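Local coordinates for aminotransferase TlmJ (Streptoalloteichus hindustanus, PDB 5UID), which probably catalyses amino-group transfer with pyridoxal 5'-phosphate as cofactor, as a DegT/DnrJ/EryC1-family aminotransferase, at residues M69-V74 / A205-K210; Q278-S281 / G285-C288. One frame throughout, in Å; residues are numbered along the deposited sequence.

Contact 1 (M69-V74 / A205-K210); sequences MELLGV and AERARK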
HETATM    1  N   MSE A  69       1.728  -7.940 -13.826  1.00 34.64           N
HETATM    2  CA  MSE A  69       0.730  -8.649 -14.622  1.00 33.82           C
HETATM    3  C   MSE A  69      -0.120  -7.663 -15.420  1.00 34.99           C
HETATM    4  O   MSE A  69      -0.593  -7.983 -16.510  1.00 35.53           O
HETATM    5  CB  MSE A  69      -0.159  -9.521 -13.732  1.00 30.49           C
HETATM    6  CG  MSE A  69       0.575 -10.681 -13.062  1.00 35.15           C
HETATM    7 SE   MSE A  69       1.451 -11.882 -14.338  0.71 34.34          SE
HETATM    8  CE  MSE A  69       3.303 -11.579 -13.811  1.00 39.76           C
ATOM      9  N   GLU A  70      -0.316  -6.463 -14.869  1.00 34.61           N
ATOM     10  CA  GLU A  70      -1.022  -5.420 -15.608  1.00 31.11           C
ATOM     11  C   GLU A  70      -0.167  -4.891 -16.753  1.00 34.16           C
ATOM     12  O   GLU A  70      -0.638  -4.775 -17.892  1.00 30.12           O
ATOM     13  CB  GLU A  70      -1.423  -4.282 -14.667  1.00 29.41           C
ATOM     14  CG  GLU A  70      -2.476  -4.662 -13.638  1.00 36.67           C
ATOM     15  CD  GLU A  70      -2.731  -3.555 -12.631  1.00 47.48           C
ATOM     16  OE1 GLU A  70      -2.222  -2.433 -12.834  1.00 50.38           O
ATOM     17  OE2 GLU A  70      -3.440  -3.808 -11.633  1.00 51.80           O
ATOM     18  N   LEU A  71       1.099  -4.575 -16.471  1.00 36.12           N
ATOM     19  CA  LEU A  71       1.972  -4.010 -17.495  1.00 35.48           C
ATOM     20  C   LEU A  71       2.211  -5.001 -18.628  1.00 38.19           C
ATOM     21  O   LEU A  71       2.312  -4.606 -19.796  1.00 42.10           O
ATOM     22  CB  LEU A  71       3.297  -3.577 -16.868  1.00 28.56           C
ATOM     23  CG  LEU A  71       3.197  -2.426 -15.865  1.00 29.51           C
ATOM     24  CD1 LEU A  71       4.484  -2.294 -15.077  1.00 34.83           C
ATOM     25  CD2 LEU A  71       2.873  -1.124 -16.581  1.00 28.64           C
ATOM     26  N   LEU A  72       2.304  -6.293 -18.305  1.00 35.92           N
ATOM     27  CA  LEU A  72       2.516  -7.303 -19.335  1.00 35.42           C
ATOM     28  C   LEU A  72       1.259  -7.570 -20.152  1.00 35.70           C
ATOM     29  O   LEU A  72       1.349  -8.181 -21.221  1.00 35.79           O
ATOM     30  CB  LEU A  72       3.018  -8.600 -18.701  1.00 33.91           C
ATOM     31  CG  LEU A  72       4.431  -8.561 -18.115  1.00 30.44           C
ATOM     32  CD1 LEU A  72       4.744  -9.862 -17.398  1.00 32.93           C
ATOM     33  CD2 LEU A  72       5.455  -8.290 -19.205  1.00 30.70           C
ATOM     34  N   GLY A  73       0.097  -7.134 -19.674  1.00 36.17           N
ATOM     35  CA  GLY A  73      -1.122  -7.256 -20.447  1.00 38.72           C
ATOM     36  C   GLY A  73      -1.780  -8.615 -20.416  1.00 39.23           C
ATOM     37  O   GLY A  73      -2.461  -8.983 -21.379  1.00 36.48           O
ATOM     38  N   VAL A  74      -1.598  -9.381 -19.339  1.00 38.97           N
ATOM     39  CA  VAL A  74      -2.273 -10.667 -19.232  1.00 43.26           C
ATOM     40  C   VAL A  74      -3.757 -10.436 -18.972  1.00 38.75           C
ATOM     41  O   VAL A  74      -4.160  -9.429 -18.376  1.00 43.85           O
ATOM     42  CB  VAL A  74      -1.640 -11.538 -18.129  1.00 46.75           C
ATOM     43  CG1 VAL A  74      -0.137 -11.646 -18.335  1.00 46.52           C
ATOM     44  CG2 VAL A  74      -1.956 -10.983 -16.750  1.00 44.33           C
ATOM     45  N   ALA A 205       9.679   0.504 -17.225  1.00 29.29           N
ATOM     46  CA  ALA A 205       9.792   1.137 -15.915  1.00 37.42           C
ATOM     47  C   ALA A 205       9.118   2.505 -15.905  1.00 36.68           C
ATOM     48  O   ALA A 205       8.515   2.897 -14.898  1.00 31.53           O
ATOM     49  CB  ALA A 205      11.261   1.261 -15.513  1.00 32.65           C
ATOM     50  N   GLU A 206       9.211   3.245 -17.014  1.00 37.58           N
ATOM     51  CA  GLU A 206       8.529   4.534 -17.098  1.00 41.80           C
ATOM     52  C   GLU A 206       7.018   4.359 -17.019  1.00 40.55           C
ATOM     53  O   GLU A 206       6.324   5.170 -16.394  1.00 32.79           O
ATOM     54  CB  GLU A 206       8.918   5.257 -18.389  1.00 43.14           C
ATOM     55  CG  GLU A 206      10.406   5.526 -18.531  1.00 61.53           C
ATOM     56  CD  GLU A 206      10.755   6.218 -19.838  1.00 78.41           C
ATOM     57  OE1 GLU A 206       9.941   7.036 -20.317  1.00 83.03           O
ATOM     58  OE2 GLU A 206      11.841   5.936 -20.390  1.00 82.43           O
ATOM     59  N   ARG A 207       6.489   3.306 -17.650  1.00 37.71           N
ATOM     60  CA  ARG A 207       5.062   3.017 -17.538  1.00 38.18           C
ATOM     61  C   ARG A 207       4.687   2.663 -16.106  1.00 36.84           C
ATOM     62  O   ARG A 207       3.622   3.063 -15.618  1.00 37.94           O
ATOM     63  CB  ARG A 207       4.674   1.874 -18.475  1.00 27.90           C
ATOM     64  CG  ARG A 207       4.781   2.186 -19.955  1.00 53.72           C
ATOM     65  CD  ARG A 207       4.276   1.005 -20.769  1.00 49.96           C
ATOM     66  NE  ARG A 207       2.925   0.620 -20.370  1.00 48.86           N
ATOM     67  CZ  ARG A 207       2.395  -0.580 -20.581  1.00 51.62           C
ATOM     68  NH1 ARG A 207       3.106  -1.526 -21.180  1.00 52.40           N
ATOM     69  NH2 ARG A 207       1.157  -0.840 -20.183  1.00 49.16           N
ATOM     70  N   ALA A 208       5.548   1.905 -15.421  1.00 30.78           N
ATOM     71  CA  ALA A 208       5.248   1.486 -14.057  1.00 27.72           C
ATOM     72  C   ALA A 208       5.159   2.682 -13.118  1.00 29.33           C
ATOM     73  O   ALA A 208       4.297   2.720 -12.232  1.00 31.12           O
ATOM     74  CB  ALA A 208       6.305   0.495 -13.568  1.00 25.94           C
ATOM     75  N   ARG A 209       6.045   3.667 -13.295  1.00 27.14           N
ATOM     76  CA  ARG A 209       6.015   4.850 -12.440  1.00 27.83           C
ATOM     77  C   ARG A 209       4.696   5.598 -12.580  1.00 30.77           C
ATOM     78  O   ARG A 209       4.127   6.060 -11.585  1.00 32.07           O
ATOM     79  CB  ARG A 209       7.190   5.771 -12.772  1.00 28.78           C
ATOM     80  CG  ARG A 209       8.540   5.213 -12.379  1.00 30.35           C
ATOM     81  CD  ARG A 209       9.668   6.188 -12.685  1.00 30.09           C
ATOM     82  NE  ARG A 209      10.949   5.677 -12.209  1.00 40.50           N
ATOM     83  CZ  ARG A 209      11.810   4.998 -12.960  1.00 46.72           C
ATOM     84  NH1 ARG A 209      11.533   4.755 -14.234  1.00 55.53           N
ATOM     85  NH2 ARG A 209      12.950   4.566 -12.439  1.00 42.46           N
ATOM     86  N   LYS A 210       4.193   5.727 -13.810  1.00 32.86           N
ATOM     87  CA  LYS A 210       2.919   6.406 -14.017  1.00 34.29           C
ATOM     88  C   LYS A 210       1.763   5.575 -13.477  1.00 30.28           C
ATOM     89  O   LYS A 210       0.889   6.093 -12.770  1.00 30.73           O
ATOM     90  CB  LYS A 210       2.722   6.708 -15.503  1.00 41.96           C
ATOM     91  CG  LYS A 210       3.576   7.852 -16.025  1.00 50.87           C
ATOM     92  CD  LYS A 210       3.520   7.933 -17.542  1.00 59.63           C
ATOM     93  CE  LYS A 210       2.085   7.970 -18.046  1.00 67.02           C
ATOM     94  NZ  LYS A 210       2.018   7.971 -19.536  1.00 75.50           N
TER

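Contact 2 (Q278-S281 / G285-C288); sequences QGLS and GLRC. With SO4 (sulfate ion), chain H.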
ATOM      1  N   GLN A 278      25.938 -28.035  11.233  1.00 35.60           N
ATOM      2  CA  GLN A 278      26.841 -28.801  12.085  1.00 35.28           C
ATOM      3  C   GLN A 278      26.075 -29.661  13.083  1.00 39.25           C
ATOM      4  O   GLN A 278      26.423 -30.828  13.299  1.00 43.69           O
ATOM      5  CB  GLN A 278      27.796 -27.856  12.816  1.00 37.08           C
ATOM      6  CG  GLN A 278      28.820 -28.563  13.691  1.00 46.02           C
ATOM      7  CD  GLN A 278      29.670 -27.595  14.492  1.00 47.80           C
ATOM      8  OE1 GLN A 278      29.217 -26.513  14.861  1.00 43.73           O
ATOM      9  NE2 GLN A 278      30.913 -27.980  14.758  1.00 52.45           N
ATOM     10  N   GLY A 279      25.027 -29.111  13.694  1.00 43.28           N
ATOM     11  CA  GLY A 279      24.321 -29.821  14.746  1.00 42.85           C
ATOM     12  C   GLY A 279      23.259 -30.798  14.289  1.00 39.26           C
ATOM     13  O   GLY A 279      22.808 -31.614  15.099  1.00 41.02           O
ATOM     14  N   LEU A 280      22.854 -30.750  13.019  1.00 35.22           N
ATOM     15  CA  LEU A 280      21.745 -31.563  12.539  1.00 42.77           C
ATOM     16  C   LEU A 280      22.083 -32.455  11.352  1.00 46.95           C
ATOM     17  O   LEU A 280      21.191 -33.154  10.856  1.00 48.61           O
ATOM     18  CB  LEU A 280      20.560 -30.664  12.158  1.00 39.14           C
ATOM     19  CG  LEU A 280      19.987 -29.745  13.237  1.00 40.50           C
ATOM     20  CD1 LEU A 280      18.848 -28.923  12.667  1.00 37.37           C
ATOM     21  CD2 LEU A 280      19.520 -30.540  14.440  1.00 42.52           C
ATOM     22  N   SER A 281      23.332 -32.460  10.882  1.00 57.95           N
ATOM     23  CA  SER A 281      23.664 -33.203   9.668  1.00 66.16           C
ATOM     24  C   SER A 281      23.571 -34.708   9.889  1.00 63.68           C
ATOM     25  O   SER A 281      22.903 -35.417   9.127  1.00 68.78           O
ATOM     26  CB  SER A 281      25.061 -32.819   9.180  1.00 73.91           C
ATOM     27  OG  SER A 281      25.075 -31.490   8.687  1.00 76.31           O
ATOM     28  N   GLY A 285      16.691 -39.499  10.118  1.00 53.79           N
ATOM     29  CA  GLY A 285      15.319 -39.058  10.009  1.00 47.87           C
ATOM     30  C   GLY A 285      15.149 -37.591   9.685  1.00 43.83           C
ATOM     31  O   GLY A 285      14.009 -37.112   9.638  1.00 43.17           O
ATOM     32  N   LEU A 286      16.241 -36.865   9.455  1.00 44.31           N
ATOM     33  CA  LEU A 286      16.193 -35.443   9.155  1.00 41.07           C
ATOM     34  C   LEU A 286      17.127 -35.147   7.992  1.00 36.33           C
ATOM     35  O   LEU A 286      18.205 -35.737   7.886  1.00 41.69           O
ATOM     36  CB  LEU A 286      16.594 -34.601  10.371  1.00 44.88           C
ATOM     37  CG  LEU A 286      16.303 -33.103  10.296  1.00 48.24           C
ATOM     38  CD1 LEU A 286      14.804 -32.876  10.263  1.00 51.96           C
ATOM     39  CD2 LEU A 286      16.935 -32.375  11.469  1.00 50.07           C
ATOM     40  N   ARG A 287      16.707 -34.230   7.123  1.00 31.71           N
ATOM     41  CA  ARG A 287      17.501 -33.812   5.973  1.00 32.36           C
ATOM     42  C   ARG A 287      17.637 -32.296   5.998  1.00 35.84           C
ATOM     43  O   ARG A 287      16.642 -31.577   5.862  1.00 39.20           O
ATOM     44  CB  ARG A 287      16.869 -34.288   4.663  1.00 36.37           C
ATOM     45  CG  ARG A 287      17.291 -35.690   4.252  1.00 49.88           C
ATOM     46  CD  ARG A 287      18.702 -35.683   3.687  1.00 61.02           C
ATOM     47  NE  ARG A 287      19.266 -37.024   3.562  1.00 72.26           N
ATOM     48  CZ  ARG A 287      20.447 -37.286   3.009  1.00 76.58           C
ATOM     49  NH1 ARG A 287      21.186 -36.299   2.521  1.00 71.22           N
ATOM     50  NH2 ARG A 287      20.888 -38.536   2.939  1.00 82.53           N
ATOM     51  N   CYS A 288      18.864 -31.817   6.174  1.00 31.89           N
ATOM     52  CA  CYS A 288      19.152 -30.398   6.126  1.00 31.25           C
ATOM     53  C   CYS A 288      19.081 -29.917   4.677  1.00 35.47           C
ATOM     54  O   CYS A 288      19.015 -30.727   3.749  1.00 34.73           O
ATOM     55  CB  CYS A 288      20.524 -30.132   6.745  1.00 39.24           C
ATOM     56  SG  CYS A 288      20.607 -30.535   8.505  1.00 44.12           S
TER
HETATM   57  S   SO4 H 404      22.198 -33.945   5.849  0.93114.29           S
HETATM   58  O1  SO4 H 404      23.174 -34.941   6.283  0.93114.52           O
HETATM   59  O2  SO4 H 404      22.888 -32.711   5.482  0.93114.99           O
HETATM   60  O3  SO4 H 404      21.470 -34.452   4.692  0.93116.16           O
HETATM   61  O4  SO4 H 404      21.261 -33.676   6.936  0.93113.33           O

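Contact 1 (M69-V74 / A205-K210)
Leu71 sends its two methyls to different neighbours on the facing helix: CD1 rests on Ala208 CB at 3.7 Å, while CD2 lies beside Arg207 CB at 4.0 Å. CD2 also sits over one face of the Arg207 guanidinium, 3.9 Å above its plane and off-centre, nearer its periphery. The Leu71 and Arg207 side chains run antiparallel, alongside one another. The arginine chain bends at chi3 (54°), which carries its head back over the leucine and lets NH1 make a weak hydrogen bond to Leu71 O, 3.5 Å long with an N-H...O angle of 134°. These contacts join helix 61-72 to helix 202-212, the latter directly following strand 195-199 of the mixed seven-stranded sheet in the large domain of a fold-type I aminotransferase. An alanine here in place of Leu71 is likely to open a gap beside Ala208 and to take the apolar cover from one face of the Arg207 guanidinium. The Leu71 carbonyl lies in the last turn before Gly73 ends the helix in a Schellman motif, so the positive guanidinium may be favoured there by the helix dipole. Around this pair, Leu204 and Leu211 of helix 202-212 and Phe199 of strand 195-199 also touch Leu71; Phe199 meets Ala208 as well. Glu70, one residue earlier, forms a salt bridge with Arg243.

Contact 2 (Q278-S281 / G285-C288)
The flat guanidinium of Arg287 meets sulfate O3 obliquely, with NH1 at 2.9 Å, while its neighbours Leu286 and Cys288 turn the other way and pack against Leu280. The two segments flank the short turn that leaves the long helix 249-280 in the C-terminal part of the fold-type I aminotransferase chain, where the backbone doubles back before strand 296-297. Leu280, in the last part of helix 249-280, does most of the joining. Its CB touches Cys288 SG at 3.7 Å and, 4.1 Å away, Leu286 CD2; the two leucines meet at a slant, and Leu286 CD2 lies equally near Leu280 CD1. Chi1 (-167°) sets CG anti to the Leu286 nitrogen, and with chi2 near 66° CD2 comes to face Leu280. Behind this pair, Val376 of helix 366-383 touches both leucines, and Val305 of strand 303-306 touches Leu286, so the apolar side is buried. Arg287 is held by backbone hydrogen bonds to Arg306. On the outer side lies the sulfate, probably from the crystallisation liquor. The Cys288 backbone N-H grips it with a nearly straight bond to O4, 3.1 Å long at 173°. Cys288 SG lies 3.6 Å from Leu280 O.

How the contacts relate
Contact 1 and contact 2 sit on opposite sides of the chain's centre, their centres 44 Å apart and their nearest atoms about 30 Å apart, and they share no element. Contact 1 is the more buried and spans 130 intervening residues, pairing two helices of the large domain. Contact 2 is local, partly buried, and folds a loop onto the end of the helix just before it. Leucine methyls or methylenes make the apolar core of both. The polar parts differ: in 69-74 / 205-210 an arginine makes a weak bond to a carbonyl in the last turn of a helix, whereas in 278-281 / 285-288 arginine and a backbone N-H face a bound anion.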